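Long-range contacts in putative protease (Parabacteroides distasonis ATCC 8503, PDB 3KD4), which is a putative exported protease whose biological role has not been established: residues H60-R65 with I112-S117; L422-V427 with T471-K476; K223-Y228 with V273-T278. One frame throughout, in Å; residues are numbered along the deposited sequence. Where two conformers were deposited one is given.

How the interactions relate
The three contacts lie far apart in one chain and follow one another in sequence. Interaction 1 pairs two antiparallel strands of the eight-stranded mixed sheet in the DUF3857 region. Interaction 3 comes next, joining the turn between helices 211-222 and 228-238 to the start of helix 276-282. Interaction 2 pairs two strands of a five-stranded sheet in the DUF3858 region, on the opposite side of the chain's centre from interaction 1. Centres of interactions 1 and 2 are 51 Å apart, and interaction 3 lies 42 Å from the first and 43 Å from the second, centre to centre. A phosphate ion, probably from the crystallisation liquor, sits at interaction 1.

Interaction 1: H60-R65 with I112-S117; sequences HSSYTR and IYLDYS. With PO4 (phosphate ion), chain C.
His-60 and Ser-61 both turn their backbone N-H toward one carbonyl, that of Asp-115. The His-60 N to Asp-115 O bond is 2.7 Å long but bent to 140° at the hydrogen, whereas Ser-61 N reaches the same oxygen on a lone pair. This is a classic beta bulge in the antiparallel pairing of 60-65 with 112-117, which lie on strands 55-65 and 111-120. Ser-61 pairs with Asp-115 within the bulge, and beyond it Tyr-63 with Tyr-113 forms the next hydrogen-bonded pair.

Among side-chain bonds, His-60 NE2 donates to Ser-117 OG, 2.7 Å away in the imidazole plane and nearly straight; that hydroxyl also bonds Glu-24. One water links Ser-61 OG to Asp-115 OD2, which forms a salt bridge with Arg-26 of strand 23-33, the next strand of the sheet. On the opposite face, which carries Ser-62 and Leu-114, a second water joins Ser-62 OG to Tyr-113 O, while the same hydroxyl bonds Thr-74.

Aromatic contacts occupy the face that carries Ser-61 and Asp-115. Tyr-63 CG stands between its backbone N and carbonyl carbon (chi1 59°), and Tyr-113 CB sits over the centre of the Tyr-63 ring, a CH-pi contact 3.6 Å from the centroid. The two rings are nearly parallel (12°) but displaced, so that little of one lies over the other, and Tyr-63 OH lies 3.1 Å from Tyr-113 CD2 over the face of that ring. Arg-65 runs alongside Tyr-113, its CB 3.9 Å from CE1. Tyr-113 OH donates to phosphate O2 at 2.6 Å, the oxygen lying in the ring plane at its edge.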
loop_
_atom_site.group_PDB
_atom_site.type_symbol
_atom_site.label_atom_id
_atom_site.label_comp_id
_atom_site.label_asym_id
_atom_site.label_seq_id
_atom_site.Cartn_x
_atom_site.Cartn_y
_atom_site.Cartn_z
ATOM N N HIS A 60 12.142 -26.070 -11.972
ATOM C CA HIS A 60 12.811 -27.286 -11.592
ATOM C C HIS A 60 11.849 -28.448 -11.565
ATOM O O HIS A 60 12.211 -29.551 -11.944
ATOM C CB HIS A 60 13.467 -27.125 -10.213
ATOM C CG HIS A 60 14.529 -26.068 -10.187
ATOM N ND1 HIS A 60 15.706 -26.182 -10.910
ATOM C CD2 HIS A 60 14.588 -24.874 -9.548
ATOM C CE1 HIS A 60 16.440 -25.094 -10.711
ATOM N NE2 HIS A 60 15.771 -24.275 -9.910
ATOM N N SER A 61 10.650 -28.214 -11.051
ATOM C CA SER A 61 9.639 -29.194 -11.072
ATOM C C SER A 61 8.270 -28.520 -10.841
ATOM O O SER A 61 8.162 -27.449 -10.230
ATOM C CB SER A 61 9.890 -30.280 -10.008
ATOM O OG SER A 61 9.874 -29.679 -8.731
ATOM N N SER A 62 7.255 -29.170 -11.378
ATOM C CA SER A 62 5.868 -28.737 -11.275
ATOM C C SER A 62 4.966 -29.963 -11.480
ATOM O O SER A 62 4.910 -30.563 -12.584
ATOM C CB SER A 62 5.547 -27.606 -12.271
ATOM O OG SER A 62 4.159 -27.189 -12.169
ATOM N N TYR A 63 4.302 -30.345 -10.400
ATOM C CA TYR A 63 3.378 -31.470 -10.401
ATOM C C TYR A 63 2.379 -31.380 -9.263
ATOM O O TYR A 63 2.562 -30.629 -8.303
ATOM C CB TYR A 63 4.120 -32.811 -10.325
ATOM C CG TYR A 63 4.998 -33.027 -9.112
ATOM C CD1 TYR A 63 6.344 -32.616 -9.098
ATOM C CD2 TYR A 63 4.506 -33.662 -7.995
ATOM C CE1 TYR A 63 7.142 -32.827 -7.996
ATOM C CE2 TYR A 63 5.301 -33.891 -6.913
ATOM C CZ TYR A 63 6.607 -33.472 -6.906
ATOM O OH TYR A 63 7.360 -33.708 -5.779
ATOM N N THR A 64 1.324 -32.168 -9.387
ATOM C CA THR A 64 0.333 -32.323 -8.333
ATOM C C THR A 64 0.377 -33.740 -7.811
ATOM O O THR A 64 0.392 -34.703 -8.606
ATOM C CB THR A 64 -1.062 -32.037 -8.865
ATOM O OG1 THR A 64 -1.074 -30.701 -9.385
ATOM C CG2 THR A 64 -2.128 -32.249 -7.776
ATOM N N ARG A 65 0.428 -33.869 -6.491
ATOM C CA ARG A 65 0.358 -35.175 -5.850
ATOM C C ARG A 65 -1.013 -35.379 -5.259
ATOM O O ARG A 65 -1.419 -34.658 -4.340
ATOM C CB ARG A 65 1.413 -35.328 -4.778
ATOM C CG ARG A 65 1.377 -36.685 -4.066
ATOM C CD ARG A 65 2.535 -36.791 -3.054
ATOM N NE ARG A 65 2.690 -38.153 -2.519
ATOM C CZ ARG A 65 1.790 -38.815 -1.759
ATOM N NH1 ARG A 65 0.612 -38.282 -1.411
ATOM N NH2 ARG A 65 2.059 -40.062 -1.345
ATOM N N ILE A 112 -0.058 -29.431 -4.447
ATOM C CA ILE A 112 0.698 -28.809 -5.532
ATOM C C ILE A 112 2.143 -28.691 -5.131
ATOM O O ILE A 112 2.433 -28.129 -4.075
ATOM C CB ILE A 112 0.182 -27.359 -5.810
ATOM C CG1 ILE A 112 -1.252 -27.390 -6.335
ATOM C CG2 ILE A 112 1.132 -26.596 -6.768
ATOM C CD1 ILE A 112 -2.024 -25.989 -6.204
ATOM N N TYR A 113 3.043 -29.146 -6.002
ATOM C CA TYR A 113 4.494 -28.972 -5.821
ATOM C C TYR A 113 5.021 -28.083 -6.926
ATOM O O TYR A 113 4.828 -28.368 -8.115
ATOM C CB TYR A 113 5.198 -30.319 -5.939
ATOM C CG TYR A 113 5.097 -31.194 -4.740
ATOM C CD1 TYR A 113 3.908 -31.808 -4.410
ATOM C CD2 TYR A 113 6.220 -31.442 -3.941
ATOM C CE1 TYR A 113 3.791 -32.626 -3.305
ATOM C CE2 TYR A 113 6.115 -32.292 -2.804
ATOM C CZ TYR A 113 4.892 -32.877 -2.516
ATOM O OH TYR A 113 4.745 -33.705 -1.411
ATOM N N LEU A 114 5.693 -27.013 -6.556
ATOM C CA LEU A 114 6.331 -26.136 -7.536
ATOM C C LEU A 114 7.661 -25.644 -6.989
ATOM O O LEU A 114 7.724 -25.058 -5.906
ATOM C CB LEU A 114 5.438 -24.916 -7.835
ATOM C CG LEU A 114 5.941 -23.882 -8.842
ATOM C CD1 LEU A 114 6.173 -24.527 -10.246
ATOM C CD2 LEU A 114 4.980 -22.640 -8.933
ATOM N N ASP A 115 8.688 -25.766 -7.804
ATOM C CA ASP A 115 10.060 -25.423 -7.442
ATOM C C ASP A 115 10.661 -24.742 -8.656
ATOM O O ASP A 115 10.711 -25.343 -9.744
ATOM C CB ASP A 115 10.802 -26.705 -7.091
ATOM C CG ASP A 115 12.245 -26.457 -6.622
ATOM O OD1 ASP A 115 12.709 -25.301 -6.651
ATOM O OD2 ASP A 115 12.929 -27.444 -6.273
ATOM N N TYR A 116 11.011 -23.463 -8.518
ATOM C CA TYR A 116 11.591 -22.709 -9.625
ATOM C C TYR A 116 12.671 -21.763 -9.161
ATOM O O TYR A 116 12.715 -21.380 -7.969
ATOM C CB TYR A 116 10.525 -21.913 -10.394
ATOM C CG TYR A 116 9.949 -20.749 -9.643
ATOM C CD1 TYR A 116 8.834 -20.898 -8.841
ATOM C CD2 TYR A 116 10.533 -19.484 -9.730
ATOM C CE1 TYR A 116 8.295 -19.817 -8.129
ATOM C CE2 TYR A 116 10.005 -18.399 -9.036
ATOM C CZ TYR A 116 8.897 -18.573 -8.231
ATOM O OH TYR A 116 8.398 -17.478 -7.562
ATOM N N SER A 117 13.495 -21.337 -10.115
ATOM C CA SER A 117 14.469 -20.283 -9.887
ATOM C C SER A 117 14.311 -19.162 -10.882
ATOM O O SER A 117 13.973 -19.384 -12.062
ATOM C CB SER A 117 15.901 -20.782 -10.018
ATOM O OG SER A 117 16.224 -21.756 -9.041
HETATM P P PO4 C . 7.443 -33.909 1.152
HETATM O O1 PO4 C . 7.968 -35.013 2.029
HETATM O O2 PO4 C . 6.873 -34.442 -0.170
HETATM O O3 PO4 C . 6.371 -33.178 1.943
HETATM O O4 PO4 C . 8.551 -32.893 0.965
HETATM O O HOH W 1 12.204 -29.835 -7.365
HETATM O O HOH W 2 3.070 -27.111 -9.756
#

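Interaction 2: L422-V427 with T471-K476; sequences LIREEV and TIELNK
Glu-425 N donates to Ile-472 O at 2.8 Å, the shortest hydrogen bond between 422-427 and 471-476, and it is nearly straight. The return bond, Ile-472 N to Glu-425 O, completes this hydrogen-bonded pair. Ile-423 and Leu-474 form a second such pair, with 2.9 Å from Leu-474 N to Ile-423 O. Its other bond, from Ile-423 N to Leu-474 O, is longer. The strands are antiparallel, 180° between the short segment axes.

On the face shared by Ile-423, Glu-425, Ile-472 and Leu-474, side chains lie alongside their cross-strand neighbours. Ile-472 CG2 rests on the aliphatic part of Glu-425, 3.7 Å from its CG, while the carboxylate reaches on to the backbone N of Ile-401. Ile-423 CG2, set between the backbone N and carbonyl carbon, comes 4.1 Å from Leu-474 CB.

The other face carries the non-hydrogen-bonded pairs Arg-424 with Glu-473 and Glu-426 with Thr-471. There Asn-475 ND2 donates to Glu-473 OE2 from above the carboxylate plane.

Where the pairing ends, Leu-422 turns its CD2 onto the chain at Lys-476, 3.3 Å from the backbone N. The same methyl lies 3.4 Å from Asn-475 C. An alanine here, lacking CG, CD1 and CD2, would probably open a gap beside the backbone of Asn-475 and Lys-476.

Both strands belong to a mixed five-stranded sheet ordered 370-380, 423-433, 465-474, 453-462, 446-450. Strand 370-380 runs parallel to 423-433 on its other edge, bonding Leu-422, Arg-424 and Glu-426, and Lys-373 forms a salt bridge with Glu-426. Helix 481-495 packs on the Glu-425 and Leu-474 face through Trp-494 and Leu-490.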
loop_
_atom_site.group_PDB
_atom_site.type_symbol
_atom_site.label_atom_id
_atom_site.label_comp_id
_atom_site.label_asym_id
_atom_site.label_seq_id
_atom_site.Cartn_x
_atom_site.Cartn_y
_atom_site.Cartn_z
ATOM N N LEU A 422 -6.309 10.529 10.706
ATOM C CA LEU A 422 -7.141 11.254 11.656
ATOM C C LEU A 422 -8.083 12.114 10.812
ATOM O O LEU A 422 -7.792 12.405 9.633
ATOM C CB LEU A 422 -6.327 12.120 12.592
ATOM C CG LEU A 422 -5.268 11.362 13.392
ATOM C CD1 LEU A 422 -4.551 12.360 14.335
ATOM C CD2 LEU A 422 -5.866 10.210 14.157
ATOM N N ILE A 423 -9.217 12.513 11.393
ATOM C CA ILE A 423 -10.173 13.250 10.614
ATOM C C ILE A 423 -11.044 14.115 11.515
ATOM O O ILE A 423 -11.275 13.798 12.719
ATOM C CB ILE A 423 -11.049 12.277 9.767
ATOM C CG1 ILE A 423 -11.739 13.034 8.625
ATOM C CG2 ILE A 423 -12.051 11.520 10.691
ATOM C CD1 ILE A 423 -11.816 12.269 7.321
ATOM N N ARG A 424 -11.494 15.214 10.916
ATOM C CA ARG A 424 -12.471 16.100 11.523
ATOM C C ARG A 424 -13.437 16.515 10.442
ATOM O O ARG A 424 -13.019 17.076 9.401
ATOM C CB ARG A 424 -11.811 17.347 12.094
ATOM C CG ARG A 424 -10.712 17.098 13.098
ATOM C CD ARG A 424 -10.002 18.406 13.463
ATOM N NE ARG A 424 -10.616 19.162 14.555
ATOM C CZ ARG A 424 -11.553 20.079 14.381
ATOM N NH1 ARG A 424 -11.995 20.329 13.160
ATOM N NH2 ARG A 424 -12.044 20.743 15.423
ATOM N N GLU A 425 -14.724 16.249 10.661
ATOM C CA GLU A 425 -15.734 16.601 9.662
ATOM C C GLU A 425 -16.879 17.399 10.260
ATOM O O GLU A 425 -17.313 17.134 11.382
ATOM C CB GLU A 425 -16.306 15.363 8.981
ATOM C CG GLU A 425 -15.311 14.300 8.691
ATOM C CD GLU A 425 -15.809 13.246 7.740
ATOM O OE1 GLU A 425 -16.974 13.316 7.269
ATOM O OE2 GLU A 425 -15.002 12.329 7.460
ATOM N N GLU A 426 -17.357 18.373 9.495
ATOM C CA GLU A 426 -18.563 19.099 9.840
ATOM C C GLU A 426 -19.459 19.176 8.623
ATOM O O GLU A 426 -19.013 19.617 7.553
ATOM C CB GLU A 426 -18.235 20.490 10.322
ATOM C CG GLU A 426 -19.477 21.328 10.555
ATOM C CD GLU A 426 -19.140 22.764 10.869
ATOM O OE1 GLU A 426 -18.535 23.438 10.000
ATOM O OE2 GLU A 426 -19.455 23.204 11.990
ATOM N N VAL A 427 -20.714 18.739 8.777
ATOM C CA VAL A 427 -21.678 18.815 7.692
ATOM C C VAL A 427 -22.888 19.608 8.194
ATOM O O VAL A 427 -23.488 19.246 9.216
ATOM C CB VAL A 427 -22.130 17.420 7.194
ATOM C CG1 VAL A 427 -23.092 17.570 5.983
ATOM C CG2 VAL A 427 -20.907 16.564 6.828
ATOM N N THR A 471 -21.076 16.728 13.384
ATOM C CA THR A 471 -19.624 16.724 13.492
ATOM C C THR A 471 -19.073 15.366 13.953
ATOM O O THR A 471 -19.738 14.618 14.719
ATOM C CB THR A 471 -19.119 17.806 14.483
ATOM O OG1 THR A 471 -19.377 17.380 15.826
ATOM C CG2 THR A 471 -19.835 19.141 14.238
ATOM N N ILE A 472 -17.878 15.021 13.452
ATOM C CA ILE A 472 -17.109 13.889 13.968
ATOM C C ILE A 472 -15.643 14.255 14.039
ATOM O O ILE A 472 -15.151 14.918 13.137
ATOM C CB ILE A 472 -17.321 12.602 13.149
ATOM C CG1 ILE A 472 -16.475 11.441 13.737
ATOM C CG2 ILE A 472 -17.080 12.812 11.613
ATOM C CD1 ILE A 472 -16.835 10.072 13.174
ATOM N N GLU A 473 -14.960 13.865 15.119
ATOM C CA GLU A 473 -13.510 13.939 15.152
ATOM C C GLU A 473 -12.982 12.601 15.630
ATOM O O GLU A 473 -13.532 12.008 16.568
ATOM C CB GLU A 473 -13.010 15.064 16.047
ATOM C CG GLU A 473 -13.437 14.915 17.486
ATOM C CD GLU A 473 -12.935 16.045 18.387
ATOM O OE1 GLU A 473 -12.940 17.226 17.948
ATOM O OE2 GLU A 473 -12.558 15.734 19.542
ATOM N N LEU A 474 -11.964 12.097 14.940
ATOM C CA LEU A 474 -11.291 10.909 15.352
ATOM C C LEU A 474 -9.817 11.293 15.525
ATOM O O LEU A 474 -9.170 11.788 14.588
ATOM C CB LEU A 474 -11.512 9.775 14.341
ATOM C CG LEU A 474 -12.929 9.255 14.113
ATOM C CD1 LEU A 474 -12.940 8.151 13.009
ATOM C CD2 LEU A 474 -13.579 8.709 15.401
ATOM N N ASN A 475 -9.304 11.091 16.740
ATOM C CA ASN A 475 -8.001 11.632 17.148
ATOM C C ASN A 475 -6.906 10.599 17.419
ATOM O O ASN A 475 -5.880 10.934 17.936
ATOM C CB ASN A 475 -8.178 12.483 18.388
ATOM C CG ASN A 475 -9.213 13.578 18.201
ATOM O OD1 ASN A 475 -9.196 14.307 17.195
ATOM N ND2 ASN A 475 -10.123 13.715 19.184
ATOM N N LYS A 476 -7.133 9.348 17.074
ATOM C CA LYS A 476 -6.130 8.285 17.229
ATOM C C LYS A 476 -6.269 7.419 15.975
ATOM O O LYS A 476 -7.350 7.301 15.428
ATOM C CB LYS A 476 -6.407 7.495 18.516
ATOM C CG LYS A 476 -5.447 6.390 18.840
ATOM C CD LYS A 476 -5.737 5.848 20.250
ATOM C CE LYS A 476 -5.041 4.525 20.599
ATOM N NZ LYS A 476 -3.625 4.411 20.110
#

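Interaction 3: K223-Y228 with V273-T278; sequences KESQGY and VRDIDT
Ser-225 OG accepts the backbone N-H of Ile-276 at 3.1 Å, the one direct hydrogen bond between the two segments, and it is close to straight at 165°. The hydroxyl lies between the backbone N and carbonyl carbon of its own residue (chi1 52°), and from there it also touches Ile-276 CG1. Ser-225 CB meets Asp-275 OD1 at 3.0 Å. Farther along, Asp-277 OD1 comes 3.2 Å from Gly-227 CA, so its carboxylate lies against the backbone of the turn.

Two waters bridge the segments. One accepts from Gly-227 N at 2.6 Å and donates to Asp-275 OD1, with a weak bond from Asp-277 N. The other accepts from Tyr-228 N and donates to Asp-277 OD2.

The contact joins the starts of two helices, with Gly-227 at the N-cap position of helix 228-238 and Asp-275 at that of helix 276-282. Asp-275 is a true side-chain N-cap: its OD2 accepts from Thr-278 N at 3.3 Å and from Thr-278 OG1, the two donors reaching it from opposite faces of the carboxylate plane. The cap holds the carboxylate in place, while OD1 remains turned toward Ser-225 and the first water.

In the next shell, Asp-277 is fixed by helix 228-238, its OD1 bonding Ser-230 OG and its OD2 the backbone N of Glu-229. This carboxylate therefore lies at the N-terminal end of a neighbouring helix, where the helix dipole would probably stabilise its charge. Ile-276 packs on Gln-292 and Leu-293 of helix 287-300.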
loop_
_atom_site.group_PDB
_atom_site.type_symbol
_atom_site.label_atom_id
_atom_site.label_comp_id
_atom_site.label_asym_id
_atom_site.label_seq_id
_atom_site.Cartn_x
_atom_site.Cartn_y
_atom_site.Cartn_z
ATOM N N LYS A 223 20.158 10.562 -10.841
ATOM C CA LYS A 223 20.817 11.766 -11.356
ATOM C C LYS A 223 21.656 11.515 -12.603
ATOM O O LYS A 223 22.142 12.452 -13.194
ATOM C CB LYS A 223 21.681 12.426 -10.277
ATOM C CG LYS A 223 20.897 13.086 -9.129
ATOM C CD LYS A 223 21.784 13.314 -7.907
ATOM C CE LYS A 223 21.314 14.461 -6.962
ATOM N NZ LYS A 223 19.910 14.455 -6.355
ATOM N N GLU A 224 21.786 10.270 -13.023
ATOM C CA GLU A 224 22.568 9.930 -14.199
ATOM C C GLU A 224 22.072 10.565 -15.501
ATOM O O GLU A 224 22.892 10.829 -16.341
ATOM C CB GLU A 224 22.648 8.414 -14.404
ATOM C CG GLU A 224 23.742 7.721 -13.591
ATOM C CD GLU A 224 23.630 6.196 -13.615
ATOM O OE1 GLU A 224 22.848 5.660 -14.441
ATOM O OE2 GLU A 224 24.314 5.534 -12.789
ATOM N N SER A 225 20.774 10.770 -15.712
ATOM C CA SER A 225 20.359 11.531 -16.933
ATOM C C SER A 225 20.496 13.048 -16.722
ATOM O O SER A 225 20.264 13.531 -15.642
ATOM C CB SER A 225 18.934 11.206 -17.388
ATOM O OG SER A 225 18.022 11.348 -16.328
ATOM N N GLN A 226 20.889 13.782 -17.762
ATOM C CA GLN A 226 21.053 15.249 -17.674
ATOM C C GLN A 226 19.738 15.985 -17.386
ATOM O O GLN A 226 19.784 17.062 -16.765
ATOM C CB GLN A 226 21.671 15.817 -18.970
ATOM N N GLY A 227 18.581 15.456 -17.843
ATOM C CA GLY A 227 17.297 16.128 -17.588
ATOM C C GLY A 227 17.264 17.575 -18.089
ATOM O O GLY A 227 16.562 18.420 -17.550
ATOM N N TYR A 228 18.023 17.850 -19.136
ATOM C CA TYR A 228 18.173 19.218 -19.651
ATOM C C TYR A 228 16.837 19.851 -20.033
ATOM O O TYR A 228 16.528 20.950 -19.603
ATOM C CB TYR A 228 19.122 19.267 -20.860
ATOM C CG TYR A 228 19.138 20.662 -21.471
ATOM C CD1 TYR A 228 19.892 21.697 -20.889
ATOM C CD2 TYR A 228 18.344 20.971 -22.573
ATOM C CE1 TYR A 228 19.886 22.978 -21.411
ATOM C CE2 TYR A 228 18.317 22.268 -23.094
ATOM C CZ TYR A 228 19.094 23.263 -22.509
ATOM O OH TYR A 228 19.098 24.555 -23.038
ATOM N N VAL A 273 15.489 4.301 -13.540
ATOM C CA VAL A 273 14.512 5.120 -14.224
ATOM C C VAL A 273 14.930 5.228 -15.651
ATOM O O VAL A 273 16.106 5.052 -15.956
ATOM C CB VAL A 273 14.451 6.535 -13.602
ATOM C CG1 VAL A 273 13.742 6.481 -12.228
ATOM C CG2 VAL A 273 15.859 7.236 -13.521
ATOM N N ARG A 274 13.973 5.486 -16.544
ATOM C CA ARG A 274 14.334 5.909 -17.876
ATOM C C ARG A 274 14.968 7.277 -17.767
ATOM O O ARG A 274 14.830 7.989 -16.770
ATOM C CB ARG A 274 13.138 5.991 -18.811
ATOM C CG ARG A 274 12.579 4.625 -19.182
ATOM C CD ARG A 274 11.272 4.799 -19.935
ATOM N NE ARG A 274 10.215 5.240 -19.035
ATOM C CZ ARG A 274 9.136 5.924 -19.389
ATOM N NH1 ARG A 274 8.883 6.247 -20.657
ATOM N NH2 ARG A 274 8.280 6.279 -18.451
ATOM N N ASP A 275 15.675 7.644 -18.815
ATOM C CA ASP A 275 16.163 8.980 -18.937
ATOM C C ASP A 275 15.028 9.975 -18.655
ATOM O O ASP A 275 13.961 9.860 -19.236
ATOM C CB ASP A 275 16.658 9.139 -20.354
ATOM C CG ASP A 275 17.074 10.505 -20.635
ATOM O OD1 ASP A 275 18.219 10.810 -20.276
ATOM O OD2 ASP A 275 16.254 11.262 -21.185
ATOM N N ILE A 276 15.257 10.952 -17.775
ATOM C CA ILE A 276 14.151 11.751 -17.255
ATOM C C ILE A 276 13.427 12.603 -18.333
ATOM O O ILE A 276 12.208 12.777 -18.270
ATOM C CB ILE A 276 14.596 12.572 -16.044
ATOM C CG1 ILE A 276 14.755 11.640 -14.854
ATOM C CG2 ILE A 276 13.515 13.515 -15.557
ATOM C CD1 ILE A 276 13.397 11.120 -14.304
ATOM N N ASP A 277 14.175 13.109 -19.313
ATOM C CA ASP A 277 13.554 13.805 -20.456
ATOM C C ASP A 277 12.655 12.876 -21.287
ATOM O O ASP A 277 11.674 13.305 -21.852
ATOM C CB ASP A 277 14.612 14.458 -21.353
ATOM C CG ASP A 277 15.231 15.697 -20.732
ATOM O OD1 ASP A 277 14.809 16.166 -19.634
ATOM O OD2 ASP A 277 16.189 16.210 -21.356
ATOM N N THR A 278 13.001 11.602 -21.361
ATOM C CA THR A 278 12.198 10.615 -22.065
ATOM C C THR A 278 10.901 10.340 -21.298
ATOM O O THR A 278 9.852 10.174 -21.901
ATOM C CB THR A 278 12.978 9.309 -22.180
ATOM O OG1 THR A 278 14.164 9.564 -22.929
ATOM C CG2 THR A 278 12.185 8.223 -22.865
HETATM O O HOH W 3 17.484 13.567 -19.308
HETATM O O HOH W 4 19.027 15.473 -21.009
#